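Local structure of hydrogenase expression/formation protein HypE (Desulfovibrio vulgaris subsp. vulgaris, 2Z1U) at residues L51-D56 with N144-G149; P89-C94 with F124-D129; T78-S83 with A199-V204. The protein binds ATP and magnesium and probably takes part in the maturation of hydrogenases. All coordinates share one frame; numbering follows the deposited sequence.

Interaction 1: residues L51-D56 with N144-G149. With MG (magnesium ion), chain B; ATP (adenosine-5'-triphosphate), chain D.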
loop_
_atom_site.group_PDB
_atom_site.type_symbol
_atom_site.label_atom_id
_atom_site.label_comp_id
_atom_site.label_asym_id
_atom_site.label_seq_id
_atom_site.Cartn_x
_atom_site.Cartn_y
_atom_site.Cartn_z
ATOM N N LEU A 51 17.218 -1.282 4.254
ATOM C CA LEU A 51 16.221 -0.643 3.404
ATOM C C LEU A 51 15.276 0.200 4.230
ATOM O O LEU A 51 15.127 -0.019 5.428
ATOM C CB LEU A 51 15.422 -1.691 2.620
ATOM C CG LEU A 51 16.217 -2.715 1.806
ATOM C CD1 LEU A 51 15.278 -3.742 1.265
ATOM C CD2 LEU A 51 17.008 -2.062 0.682
ATOM N N ALA A 52 14.645 1.169 3.580
ATOM C CA ALA A 52 13.602 1.966 4.199
ATOM C C ALA A 52 12.271 1.718 3.460
ATOM O O ALA A 52 12.237 1.729 2.232
ATOM C CB ALA A 52 13.977 3.420 4.179
ATOM N N MET A 53 11.202 1.479 4.221
ATOM C CA MET A 53 9.880 1.195 3.662
ATOM C C MET A 53 8.792 2.076 4.297
ATOM O O MET A 53 8.704 2.189 5.530
ATOM C CB MET A 53 9.533 -0.293 3.841
ATOM C CG MET A 53 8.119 -0.698 3.389
ATOM S SD MET A 53 7.706 -2.421 3.822
ATOM C CE MET A 53 6.390 -2.777 2.663
ATOM N N SER A 54 7.964 2.683 3.460
ATOM C CA SER A 54 6.867 3.553 3.914
ATOM C C SER A 54 5.612 3.337 3.081
ATOM O O SER A 54 5.710 3.067 1.869
ATOM C CB SER A 54 7.303 5.017 3.753
ATOM O OG SER A 54 6.277 5.893 4.179
ATOM N N THR A 55 4.441 3.462 3.700
ATOM C CA THR A 55 3.192 3.448 2.934
ATOM C C THR A 55 2.324 4.668 3.274
ATOM O O THR A 55 2.341 5.138 4.395
ATOM C CB THR A 55 2.378 2.143 3.152
ATOM O OG1 THR A 55 1.370 2.049 2.144
ATOM C CG2 THR A 55 1.677 2.112 4.548
ATOM N N ASP A 56 1.551 5.141 2.307
ATOM C CA ASP A 56 0.588 6.218 2.547
ATOM C C ASP A 56 -0.578 6.082 1.596
ATOM O O ASP A 56 -0.382 5.752 0.426
ATOM C CB ASP A 56 1.246 7.613 2.365
ATOM C CG ASP A 56 1.844 8.139 3.650
ATOM O OD1 ASP A 56 1.054 8.413 4.570
ATOM O OD2 ASP A 56 3.080 8.315 3.744
ATOM N N ASN A 144 -3.225 4.175 -2.650
ATOM C CA ASN A 144 -2.146 3.896 -1.733
ATOM C C ASN A 144 -0.853 3.696 -2.514
ATOM O O ASN A 144 -0.840 3.051 -3.582
ATOM C CB ASN A 144 -2.441 2.647 -0.898
ATOM C CG ASN A 144 -1.295 2.309 0.052
ATOM O OD1 ASN A 144 -0.304 1.728 -0.370
ATOM N ND2 ASN A 144 -1.434 2.673 1.331
ATOM N N THR A 145 0.245 4.250 -2.000
ATOM C CA THR A 145 1.552 3.902 -2.542
ATOM C C THR A 145 2.487 3.461 -1.428
ATOM O O THR A 145 2.424 3.984 -0.323
ATOM C CB THR A 145 2.207 5.036 -3.372
ATOM O OG1 THR A 145 2.292 6.233 -2.608
ATOM C CG2 THR A 145 1.434 5.298 -4.699
ATOM N N THR A 146 3.341 2.486 -1.735
ATOM C CA THR A 146 4.348 2.039 -0.780
ATOM C C THR A 146 5.700 2.190 -1.475
ATOM O O THR A 146 5.847 1.860 -2.657
ATOM C CB THR A 146 4.078 0.577 -0.355
ATOM O OG1 THR A 146 2.756 0.505 0.192
ATOM C CG2 THR A 146 5.077 0.069 0.680
ATOM N N GLY A 147 6.674 2.691 -0.733
ATOM C CA GLY A 147 7.976 2.943 -1.284
ATOM C C GLY A 147 9.016 2.097 -0.592
ATOM O O GLY A 147 8.945 1.846 0.626
ATOM N N ILE A 148 10.004 1.692 -1.376
ATOM C CA ILE A 148 11.151 0.989 -0.850
ATOM C C ILE A 148 12.438 1.643 -1.362
ATOM O O ILE A 148 12.583 1.914 -2.560
ATOM C CB ILE A 148 11.079 -0.539 -1.175
ATOM C CG1 ILE A 148 12.113 -1.318 -0.364
ATOM C CG2 ILE A 148 11.229 -0.817 -2.664
ATOM C CD1 ILE A 148 11.522 -1.840 0.946
ATOM N N GLY A 149 13.373 1.860 -0.447
ATOM C CA GLY A 149 14.637 2.490 -0.777
ATOM C C GLY A 149 15.825 1.932 -0.013
ATOM O O GLY A 149 15.669 1.246 0.995
HETATM MG MG MG B . 1.076 8.542 6.579
HETATM P PG ATP D . 1.087 11.769 6.743
HETATM O O1G ATP D . 0.309 10.451 6.562
HETATM O O2G ATP D . 0.313 12.766 7.548
HETATM O O3G ATP D . 1.669 12.338 5.458
HETATM P PB ATP D . 3.463 10.374 7.687
HETATM O O1B ATP D . 2.993 9.352 6.632
HETATM O O2B ATP D . 4.880 10.857 7.618
HETATM O O3B ATP D . 2.371 11.547 7.694
HETATM P PA ATP D . 1.929 9.087 9.713
HETATM O O1A ATP D . 1.303 10.192 10.559
HETATM O O2A ATP D . 0.994 8.564 8.658
HETATM O O3A ATP D . 3.349 9.643 9.117
HETATM O "O5'" ATP D . 2.511 7.926 10.599
HETATM C "C5'" ATP D . 3.157 8.171 11.856
HETATM C "C4'" ATP D . 3.726 6.849 12.323
HETATM O "O4'" ATP D . 2.603 6.004 12.645
HETATM C "C3'" ATP D . 4.517 6.133 11.241
HETATM O "O3'" ATP D . 5.640 5.480 11.866
HETATM C "C2'" ATP D . 3.560 5.070 10.693
HETATM O "O2'" ATP D . 4.292 3.913 10.281
HETATM C "C1'" ATP D . 2.655 4.768 11.903
HETATM N N9 ATP D . 1.262 4.406 11.528
HETATM C C8 ATP D . 0.288 5.226 11.108
HETATM N N7 ATP D . -0.851 4.532 10.880
HETATM C C5 ATP D . -0.561 3.242 11.129
HETATM C C6 ATP D . -1.303 1.959 11.078
HETATM N N6 ATP D . -2.591 1.952 10.671
HETATM N N1 ATP D . -0.653 0.855 11.429
HETATM C C2 ATP D . 0.635 0.826 11.824
HETATM N N3 ATP D . 1.359 1.969 11.903
HETATM C C4 ATP D . 0.806 3.164 11.572
HETATM O O HOH W 1 2.013 6.816 6.712
#

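Interaction 2: residues P89-C94 with F124-D129. With MG (magnesium ion), chain C; ATP (adenosine-5'-triphosphate), chain E.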
loop_
_atom_site.group_PDB
_atom_site.type_symbol
_atom_site.label_atom_id
_atom_site.label_comp_id
_atom_site.label_asym_id
_atom_site.label_seq_id
_atom_site.Cartn_x
_atom_site.Cartn_y
_atom_site.Cartn_z
ATOM N N PRO A 89 15.070 6.289 -2.467
ATOM C CA PRO A 89 13.905 5.538 -2.947
ATOM C C PRO A 89 14.184 4.959 -4.325
ATOM O O PRO A 89 14.831 5.615 -5.144
ATOM C CB PRO A 89 12.795 6.599 -3.035
ATOM C CG PRO A 89 13.293 7.762 -2.220
ATOM C CD PRO A 89 14.777 7.732 -2.318
ATOM N N ARG A 90 13.722 3.731 -4.553
ATOM C CA ARG A 90 13.990 3.030 -5.788
ATOM C C ARG A 90 12.701 2.597 -6.461
ATOM O O ARG A 90 12.545 2.762 -7.688
ATOM C CB ARG A 90 14.860 1.792 -5.528
ATOM C CG ARG A 90 16.257 2.099 -4.974
ATOM C CD ARG A 90 17.158 2.763 -6.014
ATOM N NE ARG A 90 17.112 2.095 -7.313
ATOM C CZ ARG A 90 17.743 0.956 -7.600
ATOM N NH1 ARG A 90 18.456 0.332 -6.668
ATOM N NH2 ARG A 90 17.653 0.422 -8.819
ATOM N N TYR A 91 11.792 2.025 -5.665
ATOM C CA TYR A 91 10.634 1.291 -6.203
ATOM C C TYR A 91 9.371 1.565 -5.434
ATOM O O TYR A 91 9.378 1.567 -4.209
ATOM C CB TYR A 91 10.893 -0.225 -6.207
ATOM C CG TYR A 91 12.115 -0.633 -7.013
ATOM C CD1 TYR A 91 12.186 -0.364 -8.383
ATOM C CD2 TYR A 91 13.195 -1.274 -6.407
ATOM C CE1 TYR A 91 13.289 -0.731 -9.140
ATOM C CE2 TYR A 91 14.306 -1.650 -7.153
ATOM C CZ TYR A 91 14.346 -1.377 -8.519
ATOM O OH TYR A 91 15.454 -1.737 -9.260
ATOM N N LEU A 92 8.291 1.803 -6.164
ATOM C CA LEU A 92 6.976 2.036 -5.557
ATOM C C LEU A 92 5.988 0.948 -5.990
ATOM O O LEU A 92 6.112 0.376 -7.073
ATOM C CB LEU A 92 6.430 3.401 -6.016
ATOM C CG LEU A 92 6.993 4.769 -5.536
ATOM C CD1 LEU A 92 5.929 5.637 -4.886
ATOM C CD2 LEU A 92 8.242 4.725 -4.676
ATOM N N SER A 93 5.023 0.658 -5.129
ATOM C CA SER A 93 3.808 -0.025 -5.534
ATOM C C SER A 93 2.652 0.984 -5.502
ATOM O O SER A 93 2.722 1.988 -4.794
ATOM C CB SER A 93 3.498 -1.175 -4.580
ATOM O OG SER A 93 3.245 -0.687 -3.268
ATOM N N CYS A 94 1.584 0.701 -6.247
ATOM C CA CYS A 94 0.375 1.529 -6.203
ATOM C C CYS A 94 -0.883 0.677 -6.108
ATOM O O CYS A 94 -1.048 -0.278 -6.842
ATOM C CB CYS A 94 0.284 2.470 -7.405
ATOM S SG CYS A 94 0.394 1.654 -8.978
ATOM N N PHE A 124 10.750 3.665 -10.121
ATOM C CA PHE A 124 9.799 2.924 -10.927
ATOM C C PHE A 124 8.622 2.421 -10.109
ATOM O O PHE A 124 8.795 1.994 -8.980
ATOM C CB PHE A 124 10.461 1.721 -11.597
ATOM C CG PHE A 124 11.411 2.098 -12.699
ATOM C CD1 PHE A 124 10.926 2.532 -13.926
ATOM C CD2 PHE A 124 12.788 2.064 -12.489
ATOM C CE1 PHE A 124 11.796 2.896 -14.960
ATOM C CE2 PHE A 124 13.674 2.434 -13.503
ATOM C CZ PHE A 124 13.175 2.841 -14.748
ATOM N N ILE A 125 7.438 2.430 -10.718
ATOM C CA ILE A 125 6.278 1.747 -10.142
ATOM C C ILE A 125 6.335 0.303 -10.612
ATOM O O ILE A 125 6.185 0.019 -11.815
ATOM C CB ILE A 125 4.950 2.452 -10.504
ATOM C CG1 ILE A 125 4.908 3.833 -9.817
ATOM C CG2 ILE A 125 3.762 1.625 -10.044
ATOM C CD1 ILE A 125 4.157 4.862 -10.570
ATOM N N VAL A 126 6.595 -0.603 -9.673
ATOM C CA VAL A 126 6.948 -1.996 -10.026
ATOM C C VAL A 126 5.834 -3.018 -9.881
ATOM O O VAL A 126 5.940 -4.124 -10.407
ATOM C CB VAL A 126 8.197 -2.514 -9.236
ATOM C CG1 VAL A 126 9.446 -1.709 -9.626
ATOM C CG2 VAL A 126 7.953 -2.494 -7.687
ATOM N N THR A 127 4.780 -2.662 -9.152
ATOM C CA THR A 127 3.717 -3.622 -8.831
ATOM C C THR A 127 2.493 -2.823 -8.366
ATOM O O THR A 127 2.622 -1.698 -7.901
ATOM C CB THR A 127 4.186 -4.686 -7.766
ATOM O OG1 THR A 127 3.328 -5.841 -7.777
ATOM C CG2 THR A 127 4.246 -4.105 -6.343
ATOM N N GLY A 128 1.305 -3.402 -8.518
ATOM C CA GLY A 128 0.084 -2.636 -8.327
ATOM C C GLY A 128 -1.164 -3.449 -8.029
ATOM O O GLY A 128 -1.152 -4.683 -8.009
ATOM N N ASP A 129 -2.248 -2.721 -7.778
ATOM C CA ASP A 129 -3.556 -3.324 -7.588
ATOM C C ASP A 129 -4.600 -2.316 -8.010
ATOM O O ASP A 129 -4.382 -1.122 -7.891
ATOM C CB ASP A 129 -3.768 -3.700 -6.115
ATOM C CG ASP A 129 -5.056 -4.483 -5.897
ATOM O OD1 ASP A 129 -5.236 -5.528 -6.577
ATOM O OD2 ASP A 129 -5.874 -4.072 -5.050
HETATM MG MG MG C . -4.294 -7.422 -6.624
HETATM P PG ATP E . -6.284 -9.961 -6.814
HETATM O O1G ATP E . -6.080 -8.444 -6.642
HETATM O O2G ATP E . -7.490 -10.270 -7.648
HETATM O O3G ATP E . -6.213 -10.758 -5.520
HETATM P PB ATP E . -3.533 -10.350 -7.688
HETATM O O1B ATP E . -3.293 -9.248 -6.636
HETATM O O2B ATP E . -2.723 -11.607 -7.587
HETATM O O3B ATP E . -5.116 -10.592 -7.732
HETATM P PA ATP E . -3.887 -8.406 -9.740
HETATM O O1A ATP E . -5.042 -8.891 -10.611
HETATM O O2A ATP E . -4.321 -7.407 -8.704
HETATM O O3A ATP E . -3.133 -9.718 -9.113
HETATM O "O5'" ATP E . -2.689 -7.864 -10.602
HETATM C "C5'" ATP E . -2.304 -8.468 -11.844
HETATM C "C4'" ATP E . -1.025 -7.788 -12.286
HETATM O "O4'" ATP E . -1.373 -6.432 -12.628
HETATM C "C3'" ATP E . 0.013 -7.708 -11.179
HETATM O "O3'" ATP E . 1.313 -7.898 -11.769
HETATM C "C2'" ATP E . -0.091 -6.276 -10.645
HETATM O "O2'" ATP E . 1.189 -5.819 -10.205
HETATM C "C1'" ATP E . -0.585 -5.488 -11.875
HETATM N N9 ATP E . -1.461 -4.336 -11.530
HETATM C C8 ATP E . -2.744 -4.372 -11.142
HETATM N N7 ATP E . -3.212 -3.119 -10.936
HETATM C C5 ATP E . -2.177 -2.290 -11.166
HETATM C C6 ATP E . -1.964 -0.823 -11.124
HETATM N N6 ATP E . -2.980 -0.014 -10.748
HETATM N N1 ATP E . -0.761 -0.363 -11.448
HETATM C C2 ATP E . 0.276 -1.143 -11.812
HETATM N N3 ATP E . 0.137 -2.489 -11.882
HETATM C C4 ATP E . -1.047 -3.080 -11.575
HETATM O O HOH W 2 -2.486 -6.652 -6.718
#

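Interaction 3: residues T78-S83 with A199-V204. With MG (magnesium ion), chain F; ATP (adenosine-5'-triphosphate), chain D.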
loop_
_atom_site.group_PDB
_atom_site.type_symbol
_atom_site.label_atom_id
_atom_site.label_comp_id
_atom_site.label_asym_id
_atom_site.label_seq_id
_atom_site.Cartn_x
_atom_site.Cartn_y
_atom_site.Cartn_z
ATOM N N THR A 78 5.309 9.646 -1.061
ATOM C CA THR A 78 5.877 8.354 -0.681
ATOM C C THR A 78 7.398 8.306 -0.979
ATOM O O THR A 78 8.187 7.795 -0.165
ATOM C CB THR A 78 5.075 7.199 -1.308
ATOM O OG1 THR A 78 3.812 7.116 -0.628
ATOM C CG2 THR A 78 5.789 5.876 -1.158
ATOM N N VAL A 79 7.789 8.864 -2.123
ATOM C CA VAL A 79 9.200 9.144 -2.419
ATOM C C VAL A 79 9.801 9.954 -1.240
ATOM O O VAL A 79 10.868 9.603 -0.712
ATOM C CB VAL A 79 9.366 9.901 -3.776
ATOM C CG1 VAL A 79 10.765 10.553 -3.906
ATOM C CG2 VAL A 79 9.112 8.975 -4.970
ATOM N N ASN A 80 9.096 11.009 -0.806
ATOM C CA ASN A 80 9.564 11.830 0.311
ATOM C C ASN A 80 9.686 11.069 1.635
ATOM O O ASN A 80 10.709 11.185 2.310
ATOM C CB ASN A 80 8.709 13.118 0.485
ATOM C CG ASN A 80 8.855 14.061 -0.700
ATOM O OD1 ASN A 80 9.709 13.851 -1.569
ATOM N ND2 ASN A 80 7.985 15.050 -0.789
ATOM N N ASP A 81 8.660 10.306 2.012
ATOM C CA ASP A 81 8.699 9.575 3.277
ATOM C C ASP A 81 9.879 8.589 3.364
ATOM O O ASP A 81 10.557 8.508 4.383
ATOM C CB ASP A 81 7.362 8.858 3.549
ATOM C CG ASP A 81 6.549 9.545 4.641
ATOM O OD1 ASP A 81 5.414 9.121 4.958
ATOM O OD2 ASP A 81 7.074 10.504 5.225
ATOM N N VAL A 82 10.091 7.823 2.299
ATOM C CA VAL A 82 11.266 6.946 2.215
ATOM C C VAL A 82 12.568 7.748 2.399
ATOM O O VAL A 82 13.461 7.324 3.146
ATOM C CB VAL A 82 11.290 6.157 0.898
ATOM C CG1 VAL A 82 12.648 5.434 0.718
ATOM C CG2 VAL A 82 10.116 5.147 0.847
ATOM N N SER A 83 12.657 8.902 1.733
ATOM C CA SER A 83 13.818 9.810 1.844
ATOM C C SER A 83 14.107 10.296 3.261
ATOM O O SER A 83 15.276 10.513 3.617
ATOM C CB SER A 83 13.683 11.025 0.905
ATOM O OG SER A 83 13.627 10.623 -0.471
ATOM N N ALA A 199 6.138 17.993 -4.563
ATOM C CA ALA A 199 7.420 17.826 -5.237
ATOM C C ALA A 199 8.228 16.774 -4.518
ATOM O O ALA A 199 8.129 16.611 -3.307
ATOM C CB ALA A 199 8.214 19.176 -5.286
ATOM N N SER A 200 9.059 16.098 -5.285
ATOM C CA SER A 200 9.967 15.066 -4.807
ATOM C C SER A 200 11.231 15.660 -4.212
ATOM O O SER A 200 11.877 16.487 -4.835
ATOM C CB SER A 200 10.355 14.154 -6.007
ATOM O OG SER A 200 9.453 13.074 -6.028
ATOM N N LEU A 201 11.597 15.194 -3.021
ATOM C CA LEU A 201 12.736 15.733 -2.269
ATOM C C LEU A 201 13.900 14.761 -2.140
ATOM O O LEU A 201 14.864 15.038 -1.439
ATOM C CB LEU A 201 12.271 16.157 -0.854
ATOM C CG LEU A 201 11.154 17.208 -0.755
ATOM C CD1 LEU A 201 10.774 17.423 0.717
ATOM C CD2 LEU A 201 11.575 18.502 -1.430
ATOM N N ASN A 202 13.825 13.630 -2.833
ATOM C CA ASN A 202 14.879 12.610 -2.739
ATOM C C ASN A 202 16.279 13.091 -3.123
ATOM O O ASN A 202 17.275 12.686 -2.507
ATOM C CB ASN A 202 14.500 11.311 -3.489
ATOM C CG ASN A 202 14.184 11.539 -4.957
ATOM O OD1 ASN A 202 13.448 12.449 -5.315
ATOM N ND2 ASN A 202 14.723 10.689 -5.810
ATOM N N ARG A 203 16.359 13.928 -4.157
ATOM C CA ARG A 203 17.651 14.432 -4.635
ATOM C C ARG A 203 18.304 15.406 -3.625
ATOM O O ARG A 203 19.501 15.307 -3.366
ATOM C CB ARG A 203 17.516 15.043 -6.033
ATOM C CG ARG A 203 17.120 13.975 -7.096
ATOM C CD ARG A 203 16.829 14.569 -8.460
ATOM N NE ARG A 203 16.144 13.571 -9.300
ATOM C CZ ARG A 203 16.739 12.753 -10.168
ATOM N NH1 ARG A 203 18.054 12.806 -10.371
ATOM N NH2 ARG A 203 16.013 11.884 -10.867
ATOM N N VAL A 204 17.529 16.328 -3.053
ATOM C CA VAL A 204 18.067 17.192 -1.974
ATOM C C VAL A 204 18.541 16.351 -0.781
ATOM O O VAL A 204 19.603 16.618 -0.232
ATOM C CB VAL A 204 17.050 18.267 -1.450
ATOM C CG1 VAL A 204 17.806 19.457 -0.788
ATOM C CG2 VAL A 204 16.252 18.812 -2.577
HETATM MG MG MG F . 6.245 12.005 6.610
HETATM P PG ATP D . 1.087 11.769 6.743
HETATM O O1G ATP D . 0.309 10.451 6.562
HETATM O O2G ATP D . 0.313 12.766 7.548
HETATM O O3G ATP D . 1.669 12.338 5.458
HETATM P PB ATP D . 3.463 10.374 7.687
HETATM O O1B ATP D . 2.993 9.352 6.632
HETATM O O2B ATP D . 4.880 10.857 7.618
HETATM O O3B ATP D . 2.371 11.547 7.694
HETATM P PA ATP D . 1.929 9.087 9.713
HETATM O O1A ATP D . 1.303 10.192 10.559
HETATM O O2A ATP D . 0.994 8.564 8.658
HETATM O O3A ATP D . 3.349 9.643 9.117
HETATM O "O5'" ATP D . 2.511 7.926 10.599
HETATM C "C5'" ATP D . 3.157 8.171 11.856
HETATM C "C4'" ATP D . 3.726 6.849 12.323
HETATM O "O4'" ATP D . 2.603 6.004 12.645
HETATM C "C3'" ATP D . 4.517 6.133 11.241
HETATM O "O3'" ATP D . 5.640 5.480 11.866
HETATM C "C2'" ATP D . 3.560 5.070 10.693
HETATM O "O2'" ATP D . 4.292 3.913 10.281
HETATM C "C1'" ATP D . 2.655 4.768 11.903
HETATM N N9 ATP D . 1.262 4.406 11.528
HETATM C C8 ATP D . 0.288 5.226 11.108
HETATM N N7 ATP D . -0.851 4.532 10.880
HETATM C C5 ATP D . -0.561 3.242 11.129
HETATM C C6 ATP D . -1.303 1.959 11.078
HETATM N N6 ATP D . -2.591 1.952 10.671
HETATM N N1 ATP D . -0.653 0.855 11.429
HETATM C C2 ATP D . 0.635 0.826 11.824
HETATM N N3 ATP D . 1.359 1.969 11.903
HETATM C C4 ATP D . 0.806 3.164 11.572
HETATM O O HOH W 3 5.173 13.470 8.335
#

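Interaction 1: residues L51-D56 with N144-G149
Ala52, Ser54 and Asp56 pair with Gly149, Gly147 and Thr145 through backbone bonds. Each pair exchanges two N-H to O bonds, six in all. The shortest include Gly147 N to Ser54 O, at 2.8 Å and 163°. Between them lie the non-hydrogen-bonded pairs Met53 with Ile148 and Thr55 with Thr146. Here CA-H groups point at carbonyls, as in Met53 CA to Gly147 O at 3.2 Å. The strand axes run antiparallel, at 171°. Both strands belong to the four-stranded mixed sheet of the N-terminal domain of the AIR synthase-related (PurM-like) fold. Leu51 and Met53 carry that sheet on into a strand of the second subunit.

Polar side chains meet on the Thr55 face. Thr55 OG1 is anti to the backbone N (chi1 -166°), which turns it to Thr146. The two OG1 atoms are hydrogen-bonded at 2.8 Å, and either may donate. Thr146 OG1 also bonds to Thr146 of the second subunit.

Apolar packing lies on the same face. Met53 CE touches Thr146 CG2 at 3.7 Å. Ile148 CD1 rests on Met53 CB at 3.8 Å and reaches Leu51 CD1 at 4.2 Å.

Asp56 is on the other face, with Ala52 and Ser54, and its carboxylate meets the ATP phosphates. Its OD1 binds a magnesium ion at 2.0 Å. The ion also takes one oxygen from each of the three phosphates of ATP, a water and Asp129 of the second subunit. The same water donates to Thr55 O at 2.9 Å.

Interaction 2: residues P89-C94 with F124-D129
Cys94 SG touches the CG2 branch of Ile125, 3.5 Å away, at the nucleotide end of the two strands. SG also lies 3.4 Å from N1 of the ATP adenine. SG stands between the backbone N and the carbonyl carbon (chi1 55°), which places it by the base. Gly128 N donates to the ribose O2' at 2.9 Å. Gly128 has no side chain, and the adenine packs close to its CA. Asp129 OD1 binds a magnesium ion at 2.1 Å, with an oxygen from each ATP phosphate, a water and Asp56 of the second subunit. Asp129 OD2 forms a salt bridge with Lys131 and accepts a bond from Ser57 N of the second subunit.

Backbone bonds hold this end in place. Asp129 N donates to Cys94 O at 2.9 Å, and Cys94 N to Thr127 O. Further back, Val126 N donates to Leu92 O at 2.8 Å in a nearly straight bond (166°). Leu92 N donates to Phe124 O. The pairing shifts by one residue at Val126, because Ile125 pairs with Leu92 but Gly128 with Cys94.

Side chains pack on the face that carries Tyr91 and Ser93. Val126 CG1 comes close to Tyr91 CD1, at 3.3 Å, and the two side chains cross at about a right angle. Thr127 CG2 touches Ser93 CB at 3.5 Å. On the far edge of strand 87-99, Arg90 and Tyr91 both face Ile148 in a classic beta bulge. The two parallel strands, with helix 104-121 between them in the chain, form a beta-alpha-beta unit whose C-terminal end carries ATP-binding residues.

Interaction 3: residues T78-S83 with A199-V204
The carbonyl O of Val79, a residue whose CG1 packs on Ser200 and Asn202, accepts two bonds from Ser83. Ser83 N and Ser83 OG reach it from opposite faces of its plane. The OG bond is 3.0 Å long. Ser83 OG also lies against Asn202 CB, at 3.2 Å.

Asn80 makes the polar link across the contact with both ends of its amide. Its OD1 accepts from Leu201 N at 2.7 Å and 150°. Its ND2 donates to Ala199 O at 3.0 Å, nearly straight at 171° and in the amide plane. Together they fix the amide's rotation. The Leu201 side chain lies over one face of this amide, CB nearest OD1 and CD1 nearest ND2. Leu201 is the N-cap residue of helix 202-212. Asn202 N, next to it, is buried with no partner in the model.

Asp81 turns the other way. Its OD2 binds a magnesium ion at 2.2 Å. The ion is also bound by ATP O2B, Asp220 of the same chain and Asp41 of the second subunit.

Helix 70-83 of the N-terminal domain meets the start of helix 202-212 of the C-terminal domain. Pro89 of strand 87-99 and Ala121 of helix 104-121 pack beside them.

In the fold
Interactions 1 and 2 are buried pairings in one sheet, joined by strands 141-151 and 87-99, where Thr146 O meets Ser93 N. Interaction 1 is antiparallel, while interaction 2 is parallel and shifts its pairing. Interaction 3 is only partly buried and joins two domains through hydrogen bonds of the Asn80 side-chain amide. Helix 70-83 lies on the sheet: Thr78 reaches Thr145 of interaction 1, and Leu92 and Pro89 of interaction 2 pack on it. Asp56 and Asp81 serve the same ATP. Asp129 serves the other one and shares its magnesium ion with Asp56 of the second subunit, so each nucleotide site draws on both chains.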